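Local coordinates for protein putative mandelate racemase/muconate lactonizing enzyme (PDB 3DDM) that is of undetermined function but has the fold of the mandelate racemase/muconate lactonizing enzyme group of the enolase superfamily, at residues R14-F20 against A40-E46; F93-E97 against I117-D121; D182-V186 against Q217-L222; R304-Y309 against S331-G336. The protein carries 1 engineered substitution. All coordinates share one frame. Residue numbers count along the deposited sequence, not the author numbering.

Contact 1 (R14-F20 against A40-E46)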
loop_
_atom_site.group_PDB
_atom_site.type_symbol
_atom_site.label_atom_id
_atom_site.label_comp_id
_atom_site.label_asym_id
_atom_site.label_seq_id
_atom_site.Cartn_x
_atom_site.Cartn_y
_atom_site.Cartn_z
ATOM N N ARG A 14 -8.950 -11.604 22.305
ATOM C CA ARG A 14 -9.639 -10.389 21.904
ATOM C C ARG A 14 -8.575 -9.409 21.453
ATOM O O ARG A 14 -7.547 -9.267 22.108
ATOM C CB ARG A 14 -10.436 -9.825 23.083
ATOM C CG ARG A 14 -11.083 -8.468 22.833
ATOM C CD ARG A 14 -11.990 -8.065 24.003
ATOM N NE ARG A 14 -11.810 -6.668 24.406
ATOM C CZ ARG A 14 -10.721 -6.191 25.013
ATOM N NH1 ARG A 14 -9.701 -6.996 25.300
ATOM N NH2 ARG A 14 -10.644 -4.902 25.327
ATOM N N VAL A 15 -8.811 -8.751 20.323
ATOM C CA VAL A 15 -7.854 -7.788 19.780
ATOM C C VAL A 15 -8.578 -6.515 19.358
ATOM O O VAL A 15 -9.367 -6.528 18.414
ATOM C CB VAL A 15 -7.123 -8.371 18.553
ATOM C CG1 VAL A 15 -6.136 -7.360 18.011
ATOM C CG2 VAL A 15 -6.420 -9.661 18.928
ATOM N N ARG A 16 -8.313 -5.413 20.050
ATOM C CA ARG A 16 -8.979 -4.157 19.716
ATOM C C ARG A 16 -8.013 -3.049 19.336
ATOM O O ARG A 16 -6.878 -2.999 19.819
ATOM C CB ARG A 16 -9.854 -3.690 20.885
ATOM C CG ARG A 16 -10.800 -4.761 21.392
ATOM C CD ARG A 16 -11.850 -4.213 22.357
ATOM N NE ARG A 16 -12.812 -3.335 21.688
ATOM C CZ ARG A 16 -13.981 -2.961 22.210
ATOM N NH1 ARG A 16 -14.346 -3.391 23.419
ATOM N NH2 ARG A 16 -14.787 -2.159 21.518
ATOM N N ALA A 17 -8.474 -2.161 18.463
ATOM C CA ALA A 17 -7.671 -1.036 18.013
ATOM C C ALA A 17 -8.398 0.252 18.363
ATOM O O ALA A 17 -9.604 0.357 18.167
ATOM C CB ALA A 17 -7.453 -1.117 16.516
ATOM N N HIS A 18 -7.668 1.227 18.897
ATOM C CA HIS A 18 -8.270 2.501 19.257
ATOM C C HIS A 18 -7.562 3.609 18.517
ATOM O O HIS A 18 -6.331 3.668 18.501
ATOM C CB HIS A 18 -8.159 2.747 20.759
ATOM C CG HIS A 18 -8.574 1.575 21.586
ATOM N ND1 HIS A 18 -7.672 0.646 22.060
ATOM C CD2 HIS A 18 -9.798 1.139 21.961
ATOM C CE1 HIS A 18 -8.323 -0.312 22.692
ATOM N NE2 HIS A 18 -9.614 -0.039 22.645
ATOM N N VAL A 19 -8.342 4.488 17.900
ATOM C CA VAL A 19 -7.775 5.598 17.154
ATOM C C VAL A 19 -7.933 6.903 17.925
ATOM O O VAL A 19 -8.935 7.120 18.597
ATOM C CB VAL A 19 -8.455 5.756 15.784
ATOM C CG1 VAL A 19 -7.775 6.864 14.999
ATOM C CG2 VAL A 19 -8.409 4.438 15.023
ATOM N N PHE A 20 -6.923 7.760 17.828
ATOM C CA PHE A 20 -6.925 9.051 18.496
ATOM C C PHE A 20 -6.393 10.094 17.545
ATOM O O PHE A 20 -5.489 9.817 16.754
ATOM C CB PHE A 20 -6.046 9.024 19.742
ATOM C CG PHE A 20 -6.544 8.105 20.799
ATOM C CD1 PHE A 20 -6.095 6.793 20.865
ATOM C CD2 PHE A 20 -7.506 8.532 21.703
ATOM C CE1 PHE A 20 -6.598 5.913 21.820
ATOM C CE2 PHE A 20 -8.016 7.663 22.660
ATOM C CZ PHE A 20 -7.560 6.348 22.719
ATOM N N ALA A 40 -3.005 8.603 15.944
ATOM C CA ALA A 40 -2.408 7.483 16.660
ATOM C C ALA A 40 -3.343 6.271 16.667
ATOM O O ALA A 40 -4.567 6.414 16.676
ATOM C CB ALA A 40 -2.080 7.890 18.079
ATOM N N VAL A 41 -2.762 5.078 16.633
ATOM C CA VAL A 41 -3.553 3.852 16.681
ATOM C C VAL A 41 -2.888 2.936 17.693
ATOM O O VAL A 41 -1.787 2.434 17.463
ATOM C CB VAL A 41 -3.616 3.130 15.317
ATOM C CG1 VAL A 41 -4.402 1.840 15.456
ATOM C CG2 VAL A 41 -4.283 4.010 14.291
ATOM N N LEU A 42 -3.548 2.748 18.828
ATOM C CA LEU A 42 -3.023 1.883 19.877
ATOM C C LEU A 42 -3.764 0.554 19.804
ATOM O O LEU A 42 -4.970 0.513 19.550
ATOM C CB LEU A 42 -3.218 2.535 21.252
ATOM C CG LEU A 42 -2.631 3.946 21.445
ATOM C CD1 LEU A 42 -2.875 4.417 22.881
ATOM C CD2 LEU A 42 -1.137 3.948 21.132
ATOM N N VAL A 43 -3.043 -0.540 19.998
ATOM C CA VAL A 43 -3.681 -1.850 19.952
ATOM C C VAL A 43 -3.458 -2.598 21.248
ATOM O O VAL A 43 -2.393 -2.482 21.869
ATOM C CB VAL A 43 -3.157 -2.698 18.771
ATOM C CG1 VAL A 43 -3.715 -2.154 17.465
ATOM C CG2 VAL A 43 -1.638 -2.665 18.741
ATOM N N GLU A 44 -4.482 -3.335 21.670
ATOM C CA GLU A 44 -4.394 -4.117 22.893
ATOM C C GLU A 44 -4.816 -5.538 22.607
ATOM O O GLU A 44 -5.917 -5.777 22.133
ATOM C CB GLU A 44 -5.285 -3.532 23.992
ATOM C CG GLU A 44 -6.766 -3.485 23.659
ATOM C CD GLU A 44 -7.625 -3.126 24.867
ATOM O OE1 GLU A 44 -7.479 -3.771 25.925
ATOM O OE2 GLU A 44 -8.459 -2.206 24.757
ATOM N N VAL A 45 -3.923 -6.480 22.869
ATOM C CA VAL A 45 -4.231 -7.883 22.661
ATOM C C VAL A 45 -4.485 -8.551 24.004
ATOM O O VAL A 45 -3.611 -8.557 24.870
ATOM C CB VAL A 45 -3.077 -8.627 21.988
ATOM C CG1 VAL A 45 -3.425 -10.115 21.894
ATOM C CG2 VAL A 45 -2.811 -8.037 20.606
ATOM N N GLU A 46 -5.682 -9.102 24.184
ATOM C CA GLU A 46 -6.005 -9.782 25.428
ATOM C C GLU A 46 -5.761 -11.280 25.312
ATOM O O GLU A 46 -6.194 -11.935 24.363
ATOM C CB GLU A 46 -7.454 -9.552 25.841
ATOM C CG GLU A 46 -7.704 -9.998 27.274
ATOM C CD GLU A 46 -9.158 -9.921 27.671
ATOM O OE1 GLU A 46 -9.785 -8.869 27.412
ATOM O OE2 GLU A 46 -9.671 -10.906 28.251
#

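Contact 2 (F93-E97 against I117-D121)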
loop_
_atom_site.group_PDB
_atom_site.type_symbol
_atom_site.label_atom_id
_atom_site.label_comp_id
_atom_site.label_asym_id
_atom_site.label_seq_id
_atom_site.Cartn_x
_atom_site.Cartn_y
_atom_site.Cartn_z
ATOM N N PHE A 93 4.004 -13.654 14.454
ATOM C CA PHE A 93 4.422 -12.681 13.470
ATOM C C PHE A 93 4.554 -13.358 12.108
ATOM O O PHE A 93 3.996 -12.894 11.110
ATOM C CB PHE A 93 5.756 -12.072 13.873
ATOM C CG PHE A 93 6.320 -11.141 12.849
ATOM C CD1 PHE A 93 5.617 -9.990 12.474
ATOM C CD2 PHE A 93 7.544 -11.414 12.239
ATOM C CE1 PHE A 93 6.129 -9.124 11.499
ATOM C CE2 PHE A 93 8.065 -10.553 11.264
ATOM C CZ PHE A 93 7.356 -9.408 10.893
ATOM N N ALA A 94 5.287 -14.468 12.071
ATOM C CA ALA A 94 5.487 -15.201 10.830
ATOM C C ALA A 94 4.166 -15.727 10.270
ATOM O O ALA A 94 4.015 -15.893 9.060
ATOM C CB ALA A 94 6.458 -16.355 11.054
ATOM N N HIS A 95 3.203 -15.989 11.142
ATOM C CA HIS A 95 1.932 -16.500 10.669
ATOM C C HIS A 95 1.160 -15.383 9.984
ATOM O O HIS A 95 0.603 -15.581 8.904
ATOM C CB HIS A 95 1.117 -17.078 11.829
ATOM C CG HIS A 95 -0.201 -17.656 11.414
ATOM N ND1 HIS A 95 -1.409 -17.121 11.810
ATOM C CD2 HIS A 95 -0.500 -18.722 10.633
ATOM C CE1 HIS A 95 -2.397 -17.831 11.294
ATOM N NE2 HIS A 95 -1.871 -18.807 10.574
ATOM N N LEU A 96 1.153 -14.201 10.601
ATOM C CA LEU A 96 0.430 -13.058 10.060
ATOM C C LEU A 96 0.970 -12.577 8.732
ATOM O O LEU A 96 0.194 -12.180 7.858
ATOM C CB LEU A 96 0.407 -11.905 11.065
ATOM C CG LEU A 96 -0.452 -12.158 12.303
ATOM C CD1 LEU A 96 -0.579 -10.874 13.088
ATOM C CD2 LEU A 96 -1.828 -12.670 11.890
ATOM N N GLU A 97 2.291 -12.603 8.573
ATOM C CA GLU A 97 2.882 -12.185 7.305
ATOM C C GLU A 97 2.461 -13.163 6.210
ATOM O O GLU A 97 1.915 -12.761 5.177
ATOM C CB GLU A 97 4.413 -12.135 7.383
ATOM C CG GLU A 97 4.966 -10.957 8.166
ATOM C CD GLU A 97 6.424 -10.645 7.820
ATOM O OE1 GLU A 97 7.290 -11.538 7.982
ATOM O OE2 GLU A 97 6.708 -9.498 7.386
ATOM N N ILE A 117 0.615 -5.218 11.485
ATOM C CA ILE A 117 1.270 -6.408 12.005
ATOM C C ILE A 117 2.330 -6.018 13.032
ATOM O O ILE A 117 2.404 -6.610 14.101
ATOM C CB ILE A 117 1.893 -7.257 10.854
ATOM C CG1 ILE A 117 0.771 -7.932 10.048
ATOM C CG2 ILE A 117 2.819 -8.322 11.409
ATOM C CD1 ILE A 117 1.250 -8.883 8.932
ATOM N N ALA A 118 3.140 -5.013 12.724
ATOM C CA ALA A 118 4.176 -4.569 13.660
ATOM C C ALA A 118 3.558 -4.131 15.000
ATOM O O ALA A 118 4.067 -4.474 16.068
ATOM C CB ALA A 118 4.985 -3.419 13.046
ATOM N N GLY A 119 2.467 -3.372 14.941
ATOM C CA GLY A 119 1.814 -2.940 16.159
ATOM C C GLY A 119 1.355 -4.118 17.014
ATOM O O GLY A 119 1.490 -4.089 18.246
ATOM N N LEU A 120 0.808 -5.153 16.377
ATOM C CA LEU A 120 0.344 -6.334 17.103
ATOM C C LEU A 120 1.496 -7.148 17.682
ATOM O O LEU A 120 1.326 -7.826 18.705
ATOM C CB LEU A 120 -0.517 -7.220 16.202
ATOM C CG LEU A 120 -1.949 -6.710 16.020
ATOM C CD1 LEU A 120 -2.714 -7.584 15.038
ATOM C CD2 LEU A 120 -2.636 -6.700 17.372
ATOM N N ASP A 121 2.671 -7.091 17.052
ATOM C CA ASP A 121 3.811 -7.833 17.582
ATOM C C ASP A 121 4.305 -7.139 18.852
ATOM O O ASP A 121 4.666 -7.791 19.840
ATOM C CB ASP A 121 4.953 -7.915 16.566
ATOM C CG ASP A 121 6.049 -8.885 17.007
ATOM O OD1 ASP A 121 7.109 -8.419 17.499
ATOM O OD2 ASP A 121 5.828 -10.119 16.875
#

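Contact 3 (D182-V186 against Q217-L222)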
loop_
_atom_site.group_PDB
_atom_site.type_symbol
_atom_site.label_atom_id
_atom_site.label_comp_id
_atom_site.label_asym_id
_atom_site.label_seq_id
_atom_site.Cartn_x
_atom_site.Cartn_y
_atom_site.Cartn_z
ATOM N N ASP A 182 18.256 24.528 -0.736
ATOM C CA ASP A 182 19.693 24.282 -0.656
ATOM C C ASP A 182 20.526 25.273 0.155
ATOM O O ASP A 182 21.256 24.882 1.062
ATOM C CB ASP A 182 20.277 24.209 -2.067
ATOM C CG ASP A 182 19.954 22.908 -2.766
ATOM O OD1 ASP A 182 18.761 22.528 -2.814
ATOM O OD2 ASP A 182 20.899 22.266 -3.270
ATOM N N ALA A 183 20.427 26.552 -0.183
ATOM C CA ALA A 183 21.209 27.578 0.496
ATOM C C ALA A 183 20.852 27.767 1.960
ATOM O O ALA A 183 21.736 27.910 2.810
ATOM C CB ALA A 183 21.067 28.899 -0.242
ATOM N N ARG A 184 19.554 27.777 2.243
ATOM C CA ARG A 184 19.064 27.964 3.599
ATOM C C ARG A 184 19.500 26.789 4.468
ATOM O O ARG A 184 19.907 26.977 5.615
ATOM C CB ARG A 184 17.536 28.073 3.599
ATOM C CG ARG A 184 16.965 28.854 4.766
ATOM C CD ARG A 184 15.455 28.695 4.861
ATOM N NE ARG A 184 14.862 29.695 5.745
ATOM C CZ ARG A 184 15.183 29.860 7.029
ATOM N NH1 ARG A 184 16.098 29.085 7.606
ATOM N NH2 ARG A 184 14.602 30.821 7.736
ATOM N N ASP A 185 19.422 25.582 3.914
ATOM C CA ASP A 185 19.802 24.378 4.644
ATOM C C ASP A 185 21.256 24.373 5.100
ATOM O O ASP A 185 21.549 24.015 6.234
ATOM C CB ASP A 185 19.526 23.127 3.804
ATOM C CG ASP A 185 18.043 22.791 3.709
ATOM O OD1 ASP A 185 17.283 23.130 4.644
ATOM O OD2 ASP A 185 17.643 22.166 2.704
ATOM N N VAL A 186 22.171 24.757 4.221
ATOM C CA VAL A 186 23.578 24.782 4.600
ATOM C C VAL A 186 23.808 25.911 5.588
ATOM O O VAL A 186 24.753 25.870 6.371
ATOM C CB VAL A 186 24.514 24.987 3.382
ATOM C CG1 VAL A 186 24.401 23.803 2.430
ATOM C CG2 VAL A 186 24.167 26.287 2.673
ATOM N N GLN A 217 26.209 16.990 -4.127
ATOM C CA GLN A 217 26.473 18.411 -3.947
ATOM C C GLN A 217 26.226 18.859 -2.507
ATOM O O GLN A 217 27.099 19.463 -1.886
ATOM C CB GLN A 217 25.585 19.218 -4.887
ATOM C CG GLN A 217 25.742 20.704 -4.756
ATOM C CD GLN A 217 24.556 21.448 -5.338
ATOM O OE1 GLN A 217 24.282 21.370 -6.541
ATOM N NE2 GLN A 217 23.833 22.167 -4.479
ATOM N N MET A 218 25.039 18.564 -1.975
ATOM C CA MET A 218 24.709 18.962 -0.609
ATOM C C MET A 218 25.540 18.242 0.451
ATOM O O MET A 218 26.001 18.865 1.405
ATOM C CB MET A 218 23.222 18.741 -0.329
ATOM C CG MET A 218 22.300 19.747 -0.987
ATOM S SD MET A 218 22.592 21.462 -0.501
ATOM C CE MET A 218 22.114 21.409 1.237
ATOM N N ALA A 219 25.737 16.936 0.292
ATOM C CA ALA A 219 26.520 16.187 1.269
ATOM C C ALA A 219 27.899 16.819 1.417
ATOM O O ALA A 219 28.527 16.730 2.469
ATOM C CB ALA A 219 26.649 14.744 0.839
ATOM N N GLN A 220 28.359 17.466 0.350
ATOM C CA GLN A 220 29.660 18.131 0.330
ATOM C C GLN A 220 29.599 19.450 1.105
ATOM O O GLN A 220 30.431 19.711 1.977
ATOM C CB GLN A 220 30.072 18.421 -1.117
ATOM C CG GLN A 220 31.455 17.922 -1.509
ATOM C CD GLN A 220 31.494 16.424 -1.760
ATOM O OE1 GLN A 220 30.819 15.910 -2.660
ATOM N NE2 GLN A 220 32.296 15.715 -0.971
ATOM N N ARG A 221 28.608 20.273 0.768
ATOM C CA ARG A 221 28.395 21.568 1.403
ATOM C C ARG A 221 28.042 21.452 2.890
ATOM O O ARG A 221 28.214 22.407 3.644
ATOM C CB ARG A 221 27.288 22.324 0.664
ATOM C CG ARG A 221 27.613 22.577 -0.802
ATOM C CD ARG A 221 26.408 23.059 -1.601
ATOM N NE ARG A 221 25.946 24.384 -1.198
ATOM C CZ ARG A 221 24.930 25.018 -1.776
ATOM N NH1 ARG A 221 24.279 24.440 -2.778
ATOM N NH2 ARG A 221 24.564 26.226 -1.357
ATOM N N LEU A 222 27.544 20.292 3.310
ATOM C CA LEU A 222 27.194 20.088 4.712
ATOM C C LEU A 222 28.413 19.649 5.513
ATOM O O LEU A 222 28.470 19.853 6.723
ATOM C CB LEU A 222 26.095 19.027 4.858
ATOM C CG LEU A 222 24.674 19.379 4.410
ATOM C CD1 LEU A 222 23.796 18.154 4.551
ATOM C CD2 LEU A 222 24.126 20.525 5.240
#

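Contact 4 (R304-Y309 against S331-G336). Engineered in segment 331-336: G336 (natural residue Glu).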
loop_
_atom_site.group_PDB
_atom_site.type_symbol
_atom_site.label_atom_id
_atom_site.label_comp_id
_atom_site.label_asym_id
_atom_site.label_seq_id
_atom_site.Cartn_x
_atom_site.Cartn_y
_atom_site.Cartn_z
ATOM N N ARG A 304 25.966 1.435 13.043
ATOM C CA ARG A 304 25.135 2.010 14.107
ATOM C C ARG A 304 23.652 1.717 13.934
ATOM O O ARG A 304 23.127 1.749 12.818
ATOM C CB ARG A 304 25.258 3.535 14.166
ATOM C CG ARG A 304 26.626 4.094 14.415
ATOM C CD ARG A 304 26.549 5.605 14.554
ATOM N NE ARG A 304 25.805 6.006 15.744
ATOM C CZ ARG A 304 25.647 7.269 16.136
ATOM N NH1 ARG A 304 26.178 8.257 15.425
ATOM N NH2 ARG A 304 24.975 7.544 17.250
ATOM N N TYR A 305 22.983 1.450 15.048
ATOM C CA TYR A 305 21.549 1.222 15.056
ATOM C C TYR A 305 20.946 2.371 15.861
ATOM O O TYR A 305 21.032 2.397 17.090
ATOM C CB TYR A 305 21.208 -0.108 15.718
ATOM C CG TYR A 305 19.770 -0.184 16.174
ATOM C CD1 TYR A 305 18.722 0.050 15.280
ATOM C CD2 TYR A 305 19.454 -0.487 17.499
ATOM C CE1 TYR A 305 17.386 -0.018 15.694
ATOM C CE2 TYR A 305 18.119 -0.559 17.927
ATOM C CZ TYR A 305 17.090 -0.327 17.017
ATOM O OH TYR A 305 15.770 -0.429 17.419
ATOM N N CYS A 306 20.353 3.335 15.167
ATOM C CA CYS A 306 19.749 4.487 15.826
ATOM C C CYS A 306 18.292 4.644 15.443
ATOM O O CYS A 306 17.970 5.279 14.439
ATOM C CB CYS A 306 20.503 5.763 15.462
ATOM S SG CYS A 306 22.202 5.780 16.051
ATOM N N PRO A 307 17.387 4.068 16.244
ATOM C CA PRO A 307 15.950 4.161 15.965
ATOM C C PRO A 307 15.373 5.535 16.337
ATOM O O PRO A 307 16.015 6.338 17.020
ATOM C CB PRO A 307 15.366 3.034 16.823
ATOM C CG PRO A 307 16.247 3.053 18.030
ATOM C CD PRO A 307 17.647 3.251 17.447
ATOM N N HIS A 308 14.164 5.803 15.867
ATOM C CA HIS A 308 13.483 7.054 16.171
ATOM C C HIS A 308 12.012 6.831 15.912
ATOM O O HIS A 308 11.641 6.159 14.956
ATOM C CB HIS A 308 14.002 8.218 15.301
ATOM C CG HIS A 308 13.793 8.027 13.829
ATOM N ND1 HIS A 308 12.541 7.985 13.252
ATOM C CD2 HIS A 308 14.679 7.848 12.818
ATOM C CE1 HIS A 308 12.665 7.785 11.950
ATOM N NE2 HIS A 308 13.952 7.698 11.661
ATOM N N TYR A 309 11.171 7.372 16.779
ATOM C CA TYR A 309 9.742 7.218 16.604
ATOM C C TYR A 309 9.069 8.587 16.716
ATOM O O TYR A 309 9.199 9.278 17.736
ATOM C CB TYR A 309 9.175 6.241 17.646
ATOM C CG TYR A 309 7.796 5.795 17.270
ATOM C CD1 TYR A 309 7.586 5.065 16.101
ATOM C CD2 TYR A 309 6.683 6.250 17.968
ATOM C CE1 TYR A 309 6.303 4.823 15.617
ATOM C CE2 TYR A 309 5.397 6.008 17.499
ATOM C CZ TYR A 309 5.215 5.304 16.315
ATOM O OH TYR A 309 3.957 5.150 15.788
ATOM N N SER A 331 29.529 2.533 17.900
ATOM C CA SER A 331 29.026 3.837 18.348
ATOM C C SER A 331 27.680 3.713 19.081
ATOM O O SER A 331 26.747 3.069 18.583
ATOM C CB SER A 331 28.858 4.782 17.143
ATOM O OG SER A 331 30.050 4.889 16.374
ATOM N N PRO A 332 27.559 4.344 20.268
ATOM C CA PRO A 332 26.337 4.319 21.086
ATOM C C PRO A 332 25.090 4.687 20.288
ATOM O O PRO A 332 25.056 5.720 19.630
ATOM C CB PRO A 332 26.631 5.344 22.174
ATOM C CG PRO A 332 28.100 5.239 22.338
ATOM C CD PRO A 332 28.601 5.160 20.916
ATOM N N GLY A 333 24.066 3.846 20.351
ATOM C CA GLY A 333 22.849 4.135 19.619
ATOM C C GLY A 333 22.052 5.261 20.248
ATOM O O GLY A 333 22.056 5.426 21.466
ATOM N N LEU A 334 21.366 6.047 19.425
ATOM C CA LEU A 334 20.563 7.147 19.941
ATOM C C LEU A 334 19.127 7.023 19.482
ATOM O O LEU A 334 18.861 6.773 18.304
ATOM C CB LEU A 334 21.138 8.492 19.493
ATOM C CG LEU A 334 22.551 8.824 19.993
ATOM C CD1 LEU A 334 22.819 10.302 19.824
ATOM C CD2 LEU A 334 22.681 8.451 21.460
ATOM N N LEU A 335 18.200 7.179 20.425
ATOM C CA LEU A 335 16.777 7.094 20.134
ATOM C C LEU A 335 16.297 8.502 19.825
ATOM O O LEU A 335 16.537 9.427 20.601
ATOM C CB LEU A 335 16.043 6.512 21.343
ATOM C CG LEU A 335 14.528 6.257 21.343
ATOM C CD1 LEU A 335 13.815 7.438 21.928
ATOM C CD2 LEU A 335 14.035 5.950 19.944
ATOM N N GLY A 336 15.644 8.667 18.674
ATOM C CA GLY A 336 15.152 9.972 18.267
ATOM C C GLY A 336 13.757 10.242 18.784
ATOM O O GLY A 336 12.867 9.400 18.673
#

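Contact 1 (R14-F20 against A40-E46)
Strands 14-20 and 40-46 run antiparallel, their axes 4.7 Å apart at an angle of 159°, and stay in register from R14 opposite E46 to F20 opposite A40. Hydrogen-bonded and non-hydrogen-bonded pairs alternate. H18 N to L42 O and L42 N to H18 O, both 2.9 Å, make one closed ring, whereas R14 N to E46 O is weak at 3.5 Å. CA-H...O contacts such as V41 CA to H18 O (3.3 Å) fill the intervals. This is a two-stranded part of the three-stranded antiparallel sheet in the enolase-type N-terminal domain, where strand 37-46 is central. Its two faces differ. V15, A17, V19, V41, V43 and V45 form an apolar face packed against helices 65-81 and 110-131, with A17 CB 4.0 Å from V43 CG1. On the other face R14 links two acids: its NH1 lies 2.8 Å from E46 OE1 in a salt bridge, and its NH2 reaches E44 OE1 more loosely at 3.4 Å. Farther along, F20 CE1 meets L42 CD1 at 4.2 Å, beside helix 374-380.

Contact 2 (F93-E97 against I117-D121)
Apolar packing between two antiparallel helices makes this contact, which lies in the helical part of the N-terminal domain. The segments 93-97 and 117-121 belong to helices 89-98 and 110-131; their local axes come within 10.4 Å at 162°, and no hydrogen bond crosses between them. At that separation side chains must fill the gap, and I117 does most of the filling. Its CD1 comes within 3.8 Å of L96 CB and 3.6 Å of L96 O, while its CG2 meets the edge of the F93 ring, 3.4 Å from F93 CE1. I117 thus reaches the first helix between residues a turn apart. Mandelate racemase-type N-terminal domains set a helical bundle against a small antiparallel sheet, and here the neighbouring helix 65-81 adds L77, L80 and L81 around I117, L96 and L120. A looser touch, L96 CD1 to L120 CD1 at 4.4 Å, widens the apolar layer on one flank. On the other flank, D121 OD2 lies 3.6 Å from F93 CB and also hydrogen-bonds to the hydroxyl of S289, on helix 287-300, tying the second segment to the barrel domain.

Contact 3 (D182-V186 against Q217-L222)
Van der Waals packing dominates toward the C-terminal end of the segments. V186 is the principal apolar residue: its CG1 lies 3.5 Å from M218 CE, 3.7 Å from R221 CB and 4.3 Å from L222 CD2, so one branch touches three side chains of the second helix. D185 CB adds a contact with M218 CE at 4.0 Å. Polar groups gather at the start of the first helix. D182 OD2 stands 3.3 Å from M218 SD and 3.2 Å from Q217 NE2. The opposite charge of R221 is near, with NH1 4.0 Å from D182 OD2, but the oxygen lies well out of the guanidinium plane, and D182 makes its salt bridge with R214. Helices 182-196 and 212-222 are neighbours on the outside of the (beta/alpha)-barrel, and their local axes run nearly alongside at 29° and 10.4 Å, as expected of successive beta-alpha units. With no clear hydrogen bond, the chemistry implies an association resting on side-chain fit, with at most a modest, undirected charge attraction.

Contact 4 (R304-Y309 against S331-G336)
R304 has the most surface buried in this contact, followed by L334; G336 comes next by a narrow margin. The R304 side chain crosses to the second segment, where its NH2 donates a hydrogen bond to P332 O at 3.0 Å, its CD packs on S331 CB at 3.6 Å, and the guanidinium edge meets L334, with NH2 3.9 Å from CG. L334 in turn points its backbone nitrogen at sulfur: N to C306 SG is a 3.5 Å hydrogen bond, taking the place of a strand-to-strand amide link where the first strand is interrupted. The two segments run in the same direction, 10° apart end to end, as expected for strands joined by a right-handed beta-alpha-beta crossover through helix 313-325. They are adjacent staves of the enolase-type barrel, and the second strand pairs onward with strand 146-154, which closes the ring. Regular pairing appears at G336, an engineered residue replacing the natural Glu. Its N binds P307 O at 2.9 Å and its O accepts from Y309 N at 3.3 Å, so that the backbone of G336 bridges the residues flanking H308, whose CA is 4.0 Å from G336 CA. Beside this ladder, L335 CD2 packs at 4.1 Å on P307 CG, while the Y309 hydroxyl is hydrogen-bonded to E56 of the N-terminal domain.

The four contacts follow one another along the chain, and each closes before the next opens, matching the two-domain layout. Contacts 1 and 2 share the N-terminal domain, with centres 14 Å apart, and touch directly: V45 CG2 and V15 CG1 lie 3.5 Å and 3.6 Å from L120 CD2 on helix 110-131. Contacts 3 and 4 belong to the barrel, one between outer helices and the other between strands, with centres 24 Å apart. Contact 3 is some 42 Å from contact 1, centre to centre, across the chain's middle. Contact 4 lies between, its nearest atoms about 7 Å from contact 1 and 8 Å from contact 2, placing this strand pair close to the domain junction.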